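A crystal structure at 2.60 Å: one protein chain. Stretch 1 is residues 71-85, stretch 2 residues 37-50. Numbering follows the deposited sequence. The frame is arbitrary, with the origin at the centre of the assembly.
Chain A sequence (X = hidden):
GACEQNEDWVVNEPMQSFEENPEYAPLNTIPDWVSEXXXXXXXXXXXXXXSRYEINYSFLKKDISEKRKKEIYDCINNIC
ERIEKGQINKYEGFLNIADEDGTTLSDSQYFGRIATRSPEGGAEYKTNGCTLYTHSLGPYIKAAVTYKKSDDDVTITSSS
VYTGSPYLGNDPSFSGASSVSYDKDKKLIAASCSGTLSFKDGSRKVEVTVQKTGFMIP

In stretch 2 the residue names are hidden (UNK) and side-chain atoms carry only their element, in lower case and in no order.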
ATOM      1  N   GLU A  71       8.151  15.086   7.026  1.00 49.26           N
ATOM      2  CA  GLU A  71       6.946  14.737   6.277  1.00 48.32           C
ATOM      3  C   GLU A  71       6.375  13.383   6.748  1.00 47.04           C
ATOM      4  O   GLU A  71       5.233  13.311   7.243  1.00 46.87           O
ATOM      5  CB  GLU A  71       7.224  14.726   4.759  1.00 48.18           C
ATOM      6  CG  GLU A  71       7.218  16.119   4.116  1.00 46.48           C
ATOM      7  CD  GLU A  71       7.746  16.141   2.686  1.00 43.75           C
ATOM      8  OE1 GLU A  71       7.880  15.068   2.062  1.00 39.03           O
ATOM      9  OE2 GLU A  71       8.032  17.251   2.184  1.00 45.96           O
ATOM     10  N   ILE A  72       7.189  12.331   6.625  1.00 43.76           N
ATOM     11  CA  ILE A  72       6.758  10.989   6.978  1.00 41.62           C
ATOM     12  C   ILE A  72       6.229  10.935   8.413  1.00 43.78           C
ATOM     13  O   ILE A  72       5.150  10.399   8.665  1.00 47.09           O
ATOM     14  CB  ILE A  72       7.867   9.930   6.770  1.00 40.18           C
ATOM     15  CG1 ILE A  72       8.325   9.902   5.308  1.00 36.72           C
ATOM     16  CG2 ILE A  72       7.355   8.550   7.157  1.00 35.26           C
ATOM     17  CD1 ILE A  72       9.294   8.794   4.985  1.00 33.97           C
ATOM     18  N   TYR A  73       6.953  11.518   9.355  1.00 44.50           N
ATOM     19  CA  TYR A  73       6.562  11.376  10.753  1.00 44.91           C
ATOM     20  C   TYR A  73       5.428  12.333  11.128  1.00 43.52           C
ATOM     21  O   TYR A  73       4.547  11.966  11.898  1.00 42.02           O
ATOM     22  CB  TYR A  73       7.805  11.403  11.685  1.00 45.94           C
ATOM     23  CG  TYR A  73       8.665  10.120  11.523  1.00 49.69           C
ATOM     24  CD1 TYR A  73       8.190   8.873  11.967  1.00 46.66           C
ATOM     25  CD2 TYR A  73       9.931  10.144  10.897  1.00 52.27           C
ATOM     26  CE1 TYR A  73       8.945   7.701  11.801  1.00 41.77           C
ATOM     27  CE2 TYR A  73      10.697   8.964  10.734  1.00 46.18           C
ATOM     28  CZ  TYR A  73      10.189   7.754  11.189  1.00 44.93           C
ATOM     29  OH  TYR A  73      10.929   6.600  11.047  1.00 44.28           O
ATOM     30  N   ASP A  74       5.410  13.528  10.544  1.00 43.48           N
ATOM     31  CA  ASP A  74       4.275  14.436  10.738  1.00 44.03           C
ATOM     32  C   ASP A  74       2.987  13.727  10.344  1.00 44.39           C
ATOM     33  O   ASP A  74       1.962  13.837  11.010  1.00 43.80           O
ATOM     34  CB  ASP A  74       4.411  15.698   9.878  1.00 44.51           C
ATOM     35  CG  ASP A  74       5.253  16.781  10.537  1.00 46.05           C
ATOM     36  OD1 ASP A  74       5.717  16.582  11.677  1.00 45.06           O
ATOM     37  OD2 ASP A  74       5.440  17.846   9.908  1.00 50.71           O
ATOM     38  N   CYS A  75       3.074  12.983   9.252  1.00 44.10           N
ATOM     39  CA  CYS A  75       1.952  12.260   8.710  1.00 43.06           C
ATOM     40  C   CYS A  75       1.477  11.130   9.625  1.00 41.77           C
ATOM     41  O   CYS A  75       0.303  11.071  10.008  1.00 42.54           O
ATOM     42  CB  CYS A  75       2.370  11.715   7.353  1.00 42.75           C
ATOM     43  SG  CYS A  75       1.116  10.725   6.608  1.00 47.47           S
ATOM     44  N   ILE A  76       2.410  10.238   9.939  1.00 41.33           N
ATOM     45  CA  ILE A  76       2.209   9.089  10.831  1.00 40.27           C
ATOM     46  C   ILE A  76       1.718   9.542  12.192  1.00 37.51           C
ATOM     47  O   ILE A  76       0.902   8.884  12.821  1.00 32.95           O
ATOM     48  CB  ILE A  76       3.575   8.327  10.964  1.00 42.17           C
ATOM     49  CG1 ILE A  76       3.838   7.541   9.686  1.00 47.78           C
ATOM     50  CG2 ILE A  76       3.628   7.380  12.138  1.00 43.95           C
ATOM     51  CD1 ILE A  76       2.696   6.591   9.310  1.00 52.82           C
ATOM     52  N   ASN A  77       2.213  10.688  12.644  1.00 38.60           N
ATOM     53  CA  ASN A  77       1.819  11.211  13.952  1.00 40.27           C
ATOM     54  C   ASN A  77       0.344  11.561  13.954  1.00 39.09           C
ATOM     55  O   ASN A  77      -0.409  11.188  14.860  1.00 39.98           O
ATOM     56  CB  ASN A  77       2.635  12.452  14.343  1.00 40.63           C
ATOM     57  CG  ASN A  77       2.454  12.812  15.805  1.00 43.72           C
ATOM     58  OD1 ASN A  77       2.909  12.082  16.680  1.00 53.01           O
ATOM     59  ND2 ASN A  77       1.765  13.916  16.082  1.00 41.63           N
ATOM     60  N   ASN A  78      -0.048  12.281  12.917  1.00 36.91           N
ATOM     61  CA  ASN A  78      -1.421  12.689  12.716  1.00 36.71           C
ATOM     62  C   ASN A  78      -2.344  11.470  12.630  1.00 36.78           C
ATOM     63  O   ASN A  78      -3.386  11.430  13.286  1.00 38.06           O
ATOM     64  CB  ASN A  78      -1.466  13.565  11.456  1.00 36.84           C
ATOM     65  CG  ASN A  78      -2.821  13.632  10.827  1.00 45.68           C
ATOM     66  OD1 ASN A  78      -3.730  14.260  11.380  1.00 49.62           O
ATOM     67  ND2 ASN A  78      -2.973  12.991   9.638  1.00 38.05           N
ATOM     68  N   ILE A  79      -1.953  10.466  11.848  1.00 35.56           N
ATOM     69  CA  ILE A  79      -2.772   9.257  11.709  1.00 36.66           C
ATOM     70  C   ILE A  79      -2.910   8.526  13.060  1.00 37.10           C
ATOM     71  O   ILE A  79      -4.005   8.103  13.433  1.00 35.49           O
ATOM     72  CB  ILE A  79      -2.217   8.292  10.595  1.00 36.32           C
ATOM     73  CG1 ILE A  79      -2.331   8.962   9.218  1.00 35.82           C
ATOM     74  CG2 ILE A  79      -2.975   6.967  10.596  1.00 30.68           C
ATOM     75  CD1 ILE A  79      -1.431   8.385   8.139  1.00 25.75           C
ATOM     76  N   CYS A  80      -1.799   8.402  13.791  1.00 37.75           N
ATOM     77  CA  CYS A  80      -1.801   7.754  15.106  1.00 37.72           C
ATOM     78  C   CYS A  80      -2.745   8.450  16.071  1.00 38.41           C
ATOM     79  O   CYS A  80      -3.443   7.810  16.858  1.00 37.63           O
ATOM     80  CB  CYS A  80      -0.403   7.773  15.699  1.00 37.94           C
ATOM     81  SG  CYS A  80       0.726   6.555  15.009  1.00 39.46           S
ATOM     82  N   GLU A  81      -2.752   9.772  16.018  1.00 39.71           N
ATOM     83  CA  GLU A  81      -3.677  10.532  16.826  1.00 42.93           C
ATOM     84  C   GLU A  81      -5.119  10.132  16.555  1.00 42.68           C
ATOM     85  O   GLU A  81      -5.922  10.037  17.484  1.00 41.08           O
ATOM     86  CB  GLU A  81      -3.493  12.028  16.591  1.00 45.29           C
ATOM     87  CG  GLU A  81      -4.480  12.896  17.382  1.00 52.74           C
ATOM     88  CD  GLU A  81      -3.872  14.195  17.858  1.00 63.00           C
ATOM     89  OE1 GLU A  81      -2.701  14.475  17.502  1.00 67.69           O
ATOM     90  OE2 GLU A  81      -4.564  14.927  18.609  1.00 71.78           O
ATOM     91  N   ARG A  82      -5.443   9.888  15.289  1.00 43.57           N
ATOM     92  CA  ARG A  82      -6.793   9.465  14.931  1.00 45.03           C
ATOM     93  C   ARG A  82      -7.067   8.036  15.340  1.00 43.79           C
ATOM     94  O   ARG A  82      -8.189   7.713  15.721  1.00 45.08           O
ATOM     95  CB  ARG A  82      -7.018   9.640  13.442  1.00 47.90           C
ATOM     96  CG  ARG A  82      -6.944  11.085  13.068  1.00 50.76           C
ATOM     97  CD  ARG A  82      -6.434  11.306  11.678  1.00 55.26           C
ATOM     98  NE  ARG A  82      -6.509  12.733  11.410  1.00 58.49           N
ATOM     99  CZ  ARG A  82      -7.628  13.371  11.080  1.00 56.88           C
ATOM    100  NH1 ARG A  82      -8.776  12.719  10.943  1.00 56.28           N
ATOM    101  NH2 ARG A  82      -7.597  14.675  10.876  1.00 59.30           N
ATOM    102  N   ILE A  83      -6.047   7.185  15.261  1.00 43.03           N
ATOM    103  CA  ILE A  83      -6.174   5.804  15.724  1.00 41.31           C
ATOM    104  C   ILE A  83      -6.424   5.874  17.213  1.00 41.14           C
ATOM    105  O   ILE A  83      -7.373   5.282  17.688  1.00 41.33           O
ATOM    106  CB  ILE A  83      -4.925   4.926  15.416  1.00 41.00           C
ATOM    107  CG1 ILE A  83      -4.718   4.821  13.896  1.00 37.57           C
ATOM    108  CG2 ILE A  83      -5.095   3.542  16.016  1.00 31.16           C
ATOM    109  CD1 ILE A  83      -3.504   3.991  13.443  1.00 31.34           C
ATOM    110  N   GLU A  84      -5.606   6.636  17.933  1.00 42.94           N
ATOM    111  CA  GLU A  84      -5.766   6.786  19.395  1.00 44.77           C
ATOM    112  C   GLU A  84      -7.106   7.421  19.781  1.00 46.62           C
ATOM    113  O   GLU A  84      -7.728   7.000  20.755  1.00 45.84           O
ATOM    114  CB  GLU A  84      -4.607   7.584  20.013  1.00 43.83           C
ATOM    115  CG  GLU A  84      -3.339   6.771  20.214  1.00 46.50           C
ATOM    116  CD  GLU A  84      -2.097   7.628  20.471  1.00 52.85           C
ATOM    117  OE1 GLU A  84      -2.231   8.748  21.020  1.00 51.43           O
ATOM    118  OE2 GLU A  84      -0.978   7.168  20.123  1.00 56.47           O
ATOM    119  N   LYS A  85      -7.562   8.404  19.003  1.00 48.83           N
ATOM    120  CA  LYS A  85      -8.841   9.090  19.277  1.00 49.93           C
ATOM    121  C   LYS A  85     -10.091   8.265  18.977  1.00 48.84           C
ATOM    122  O   LYS A  85     -11.191   8.774  19.131  1.00 48.41           O
ATOM    123  CB  LYS A  85      -8.906  10.443  18.535  1.00 50.49           C
ATOM    124  CG  LYS A  85      -8.112  11.506  19.271  1.00 57.32           C
ATOM    125  CD  LYS A  85      -8.018  12.841  18.559  1.00 64.11           C
ATOM    126  CE  LYS A  85      -7.287  13.830  19.476  1.00 65.31           C
ATOM    127  NZ  LYS A  85      -7.018  15.134  18.818  1.00 69.03           N
ATOM    128  N   UNK A  37      16.662   1.139  12.557  1.00 39.26           N
ATOM    129  CA  UNK A  37      16.641   2.275  11.659  1.00 37.43           C
ATOM    130  C   UNK A  37      15.799   3.429  12.196  1.00 35.38           C
ATOM    131  O   UNK A  37      15.661   4.450  11.529  1.00 33.43           O
ATOM    132  c   UNK A  37      18.070   1.504   8.836  1.00 44.78           C
ATOM    133  c   UNK A  37      16.978   0.795   9.608  1.00 41.85           C
ATOM    134  c   UNK A  37      16.084   1.802  10.328  1.00 39.17           C
ATOM    135  n   UNK A  37      19.181   1.614   6.641  1.00 48.95           N
ATOM    136  c   UNK A  37      18.483   0.724   7.605  1.00 46.96           C
ATOM    137  N   UNK A  38      15.262   3.287  13.407  1.00 34.42           N
ATOM    138  CA  UNK A  38      14.380   4.303  13.980  1.00 32.96           C
ATOM    139  C   UNK A  38      14.630   4.493  15.495  1.00 34.54           C
ATOM    140  O   UNK A  38      15.265   3.655  16.132  1.00 34.24           O
ATOM    141  c   UNK A  38      12.661   3.814  12.214  1.00 28.55           C
ATOM    142  c   UNK A  38      12.913   3.917  13.716  1.00 32.42           C
ATOM    143  c   UNK A  38      12.568   2.587  14.396  1.00 28.40           C
ATOM    144  N   UNK A  39      14.147   5.608  16.048  1.00 35.14           N
ATOM    145  CA  UNK A  39      14.207   5.879  17.488  1.00 34.80           C
ATOM    146  C   UNK A  39      13.001   5.208  18.178  1.00 34.84           C
ATOM    147  O   UNK A  39      11.973   4.998  17.545  1.00 35.42           O
ATOM    148  o   UNK A  39      12.843   7.938  17.590  1.00 35.87           O
ATOM    149  c   UNK A  39      14.170   7.422  17.791  1.00 35.85           C
ATOM    150  c   UNK A  39      15.153   8.198  16.913  1.00 34.73           C
ATOM    151  N   UNK A  40      13.114   4.866  19.480  1.00 35.08           N
ATOM    152  CA  UNK A  40      11.946   4.348  20.196  1.00 34.21           C
ATOM    153  C   UNK A  40      10.669   5.160  19.989  1.00 34.12           C
ATOM    154  O   UNK A  40       9.600   4.568  19.886  1.00 33.84           O
ATOM    155  c   UNK A  40      12.377   4.427  21.662  1.00 32.82           C
ATOM    156  c   UNK A  40      13.823   4.192  21.617  1.00 33.51           C
ATOM    157  c   UNK A  40      14.331   4.747  20.304  1.00 35.37           C
ATOM    158  N   UNK A  41      10.782   6.490  19.940  1.00 34.38           N
ATOM    159  CA  UNK A  41       9.618   7.368  19.746  1.00 34.34           C
ATOM    160  C   UNK A  41       8.933   6.994  18.431  1.00 34.92           C
ATOM    161  O   UNK A  41       7.720   6.730  18.373  1.00 31.92           O
ATOM    162  n   UNK A  41      10.462  11.914  23.734  1.00 30.05           N
ATOM    163  c   UNK A  41      10.845   9.358  20.871  1.00 35.42           C
ATOM    164  c   UNK A  41      10.019  10.217  21.843  1.00 32.77           C
ATOM    165  c   UNK A  41      10.048   8.832  19.678  1.00 34.12           C
ATOM    166  c   UNK A  41      10.931  11.301  22.454  1.00 36.29           C
ATOM    167  N   UNK A  42       9.757   6.962  17.386  1.00 35.84           N
ATOM    168  CA  UNK A  42       9.340   6.590  16.044  1.00 36.05           C
ATOM    169  C   UNK A  42       8.765   5.183  16.036  1.00 37.74           C
ATOM    170  O   UNK A  42       7.621   4.966  15.590  1.00 39.87           O
ATOM    171  o   UNK A  42      13.072   7.197  14.062  1.00 42.07           O
ATOM    172  o   UNK A  42      12.780   9.357  13.929  1.00 46.12           O
ATOM    173  c   UNK A  42      10.976   8.111  14.799  1.00 32.74           C
ATOM    174  c   UNK A  42      10.530   6.678  15.081  1.00 35.21           C
ATOM    175  c   UNK A  42      12.372   8.220  14.220  1.00 38.04           C
ATOM    176  N   UNK A  43       9.547   4.232  16.544  1.00 36.59           N
ATOM    177  CA  UNK A  43       9.122   2.831  16.586  1.00 35.23           C
ATOM    178  C   UNK A  43       7.735   2.693  17.198  1.00 34.46           C
ATOM    179  O   UNK A  43       6.914   1.894  16.742  1.00 34.48           O
ATOM    180  c   UNK A  43      10.410  -1.600  16.118  1.00 29.21           C
ATOM    181  c   UNK A  43       9.601  -2.270  17.008  1.00 28.38           C
ATOM    182  o   UNK A  43       9.454  -3.628  16.864  1.00 33.10           O
ATOM    183  c   UNK A  43      10.567  -0.222  16.241  1.00 34.14           C
ATOM    184  c   UNK A  43       8.941  -1.583  18.026  1.00 27.34           C
ATOM    185  c   UNK A  43       9.108  -0.201  18.147  1.00 26.26           C
ATOM    186  c   UNK A  43       9.923   0.500  17.252  1.00 32.67           C
ATOM    187  c   UNK A  43      10.123   1.995  17.375  1.00 34.61           C
ATOM    188  N   UNK A  44       7.468   3.500  18.213  1.00 35.23           N
ATOM    189  CA  UNK A  44       6.187   3.439  18.900  1.00 37.21           C
ATOM    190  C   UNK A  44       5.037   3.884  18.000  1.00 36.41           C
ATOM    191  O   UNK A  44       3.941   3.348  18.098  1.00 39.15           O
ATOM    192  o   UNK A  44       7.443   2.174  21.538  1.00 40.96           O
ATOM    193  c   UNK A  44       5.546   3.577  21.352  1.00 42.12           C
ATOM    194  c   UNK A  44       6.205   4.279  20.181  1.00 38.31           C
ATOM    195  o   UNK A  44       5.480   1.267  21.940  1.00 39.89           O
ATOM    196  c   UNK A  44       6.201   2.244  21.641  1.00 41.94           C
ATOM    197  N   UNK A  45       5.280   4.861  17.132  1.00 33.45           N
ATOM    198  CA  UNK A  45       4.253   5.301  16.211  1.00 31.82           C
ATOM    199  C   UNK A  45       3.969   4.157  15.201  1.00 32.28           C
ATOM    200  O   UNK A  45       2.821   3.745  14.982  1.00 29.61           O
ATOM    201  c   UNK A  45       3.426   8.160  17.103  1.00 15.96           C
ATOM    202  c   UNK A  45       5.266   9.037  15.671  1.00 19.35           C
ATOM    203  c   UNK A  45       4.673   6.609  15.530  1.00 31.16           C
ATOM    204  c   UNK A  45       4.760   7.842  16.439  1.00 24.84           C
ATOM    205  N   UNK A  46       5.023   3.599  14.634  1.00 32.07           N
ATOM    206  CA  UNK A  46       4.855   2.432  13.787  1.00 32.82           C
ATOM    207  C   UNK A  46       4.078   1.301  14.474  1.00 34.06           C
ATOM    208  O   UNK A  46       3.192   0.702  13.865  1.00 34.02           O
ATOM    209  c   UNK A  46       6.908   4.981   9.338  1.00 40.05           C
ATOM    210  c   UNK A  46       7.141   4.335  10.559  1.00 36.03           C
ATOM    211  c   UNK A  46       6.811   2.927  12.330  1.00 34.65           C
ATOM    212  c   UNK A  46       4.830   3.741   9.193  1.00 32.47           C
ATOM    213  c   UNK A  46       7.978   3.606  12.490  1.00 34.78           C
ATOM    214  c   UNK A  46       5.748   4.669   8.670  1.00 32.85           C
ATOM    215  c   UNK A  46       5.067   3.094  10.403  1.00 33.98           C
ATOM    216  n   UNK A  46       8.188   4.446  11.427  1.00 33.97           N
ATOM    217  c   UNK A  46       6.244   3.389  11.102  1.00 37.03           C
ATOM    218  c   UNK A  46       6.203   1.943  13.281  1.00 32.11           C
ATOM    219  N   UNK A  47       4.386   1.005  15.733  1.00 34.97           N
ATOM    220  CA  UNK A  47       3.594   0.003  16.443  1.00 34.74           C
ATOM    221  C   UNK A  47       2.102   0.363  16.394  1.00 32.67           C
ATOM    222  O   UNK A  47       1.279  -0.501  16.103  1.00 31.29           O
ATOM    223  c   UNK A  47       5.566  -1.881  20.633  1.00 56.34           C
ATOM    224  n   UNK A  47       4.620  -0.947  20.606  1.00 51.35           N
ATOM    225  n   UNK A  47       6.783  -1.564  21.066  1.00 57.38           N
ATOM    226  c   UNK A  47       3.240  -1.294  18.632  1.00 40.27           C
ATOM    227  c   UNK A  47       4.035  -0.176  17.905  1.00 35.35           C
ATOM    228  n   UNK A  47       5.308  -3.128  20.230  1.00 58.89           N
ATOM    229  c   UNK A  47       3.263  -1.167  20.142  1.00 45.34           C
ATOM    230  N   UNK A  48       1.760   1.620  16.693  1.00 32.10           N
ATOM    231  CA  UNK A  48       0.354   2.076  16.646  1.00 33.84           C
ATOM    232  C   UNK A  48      -0.241   1.897  15.237  1.00 34.74           C
ATOM    233  O   UNK A  48      -1.364   1.427  15.044  1.00 34.29           O
ATOM    234  c   UNK A  48       0.231   3.574  17.031  1.00 33.17           C
ATOM    235  c   UNK A  48      -1.196   4.120  16.740  1.00 29.22           C
ATOM    236  o   UNK A  48       0.545   3.739  18.412  1.00 29.94           O
ATOM    237  N   UNK A  49       0.574   2.286  14.272  1.00 35.47           N
ATOM    238  CA  UNK A  49       0.236   2.301  12.870  1.00 34.12           C
ATOM    239  C   UNK A  49       0.013   0.868  12.390  1.00 33.67           C
ATOM    240  O   UNK A  49      -0.911   0.603  11.626  1.00 33.09           O
ATOM    241  c   UNK A  49      -0.256   5.486   9.295  1.00 29.69           C
ATOM    242  c   UNK A  49       1.021   3.748  10.940  1.00 35.89           C
ATOM    243 se   UNK A  49      -0.002   5.385  11.229  0.75 20.63          SE
ATOM    244  c   UNK A  49       1.404   2.973  12.131  1.00 32.90           C
ATOM    245  N   UNK A  50       0.823  -0.068  12.888  1.00 32.49           N
ATOM    246  CA  UNK A  50       0.733  -1.472  12.459  1.00 30.94           C
ATOM    247  C   UNK A  50      -0.522  -2.157  12.995  1.00 29.85           C
ATOM    248  O   UNK A  50      -0.803  -3.297  12.636  1.00 27.78           O
ATOM    249  o   UNK A  50       1.880  -2.674  14.252  1.00 27.28           O
ATOM    250  c   UNK A  50       1.974  -2.276  12.888  1.00 30.83           C
TER

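Position 37 carries four carbons in a row ending in nitrogen, and the end of the chain leads away from stretch 1: a lysine, K37. At position 38 one carbon carries two more, a short beta-branched fork with CB directed toward stretch 1 and touching Y73, so this is valine. V38 lays its CG1 3.5 Å from Y73 OH. Position 39 has one carbon bearing an oxygen and a carbon, the pattern of threonine. T39 stands at the N-cap, its OG1 accepting from the backbone N of position 42 at 3.2 Å.

Position 40 closes three carbons onto its own backbone nitrogen: proline, P40, in the first turn of the helix, where its lack of an amide hydrogen costs no helical bond. Position 41, four carbons ending in nitrogen and out of reach of stretch 1, is a second lysine, K41.

Position 42 shows three carbons, the last carrying two oxygens, and the chain lies over one face of the Y73 ring, which makes it a glutamate with its aliphatic part in contact. E42 works twice: its OE1 accepts from T39 N at 2.8 Å, completing a reciprocal pair with the threonine cap, while its CG lies 3.9 Å from the centroid of the Y73 ring. The acid is thus used for its aliphatic part as well as for its carboxylate, a hydrogen-bond acceptor.

Position 43 has one carbon and a six-carbon ring bearing an oxygen, with CA-to-CB pointing away: tyrosine, Y43. Position 44 repeats the three-carbon, two-oxygen pattern and has no contact with stretch 1; it is glutamate, E44.

Position 45 has four carbons forked at the second, with CA-to-CB pointing toward stretch 1 and the side chain against I76 and C80: leucine. L45 packs its CB 3.6 Å from I76 CG2, and its CD2 lies 3.8 Å from C80 SG. Position 46 holds fused five- and six-membered rings with one nitrogen, meeting I72, Y73 and I76, so it is tryptophan. W46 brings NE1 to 3.4 Å from Y73 CE1, near the plane of the tyrosine ring; the two aromatics meet rim to rim, with planes at 70°. Its CZ3 also reaches I76 CD1 at 3.6 Å.

Position 47, three carbons, a nitrogen, then a carbon with two more nitrogens, is arginine. R47 has CA-to-CB pointing away and forms a salt bridge within its own helix, NE to E44 OE2 at 2.7 Å. Position 48, one carbon with an oxygen and a carbon, lies against C80 and I83 and is threonine; T48 sets CG2 3.6 Å from C80 SG.

Position 49 is unbranched, two carbons, selenium, one carbon, its end reaching I76 and I79: selenomethionine at a methionine position, M49. Its CE sits 3.2 Å from I76 CD1 and 3.3 Å from I79 CD1. Position 50, one carbon and one oxygen, with CA-to-CB pointing away from stretch 1, is serine; S50 OG donates to R47 O at 2.9 Å.

The two helices cross at 50°, with axes 9.5 Å apart at closest approach. M49 is the knob, set among I76, I79, C80 and I83, and the Y73 cluster forms a second patch toward the N-terminal end of helix 40-49. No hydrogen bond is assigned across the 704 Å² contact; apolar packing dominates it, while the salt bridges stay within each stretch.

Stretch 2 (37-50) KVTPKEYELWRTMS
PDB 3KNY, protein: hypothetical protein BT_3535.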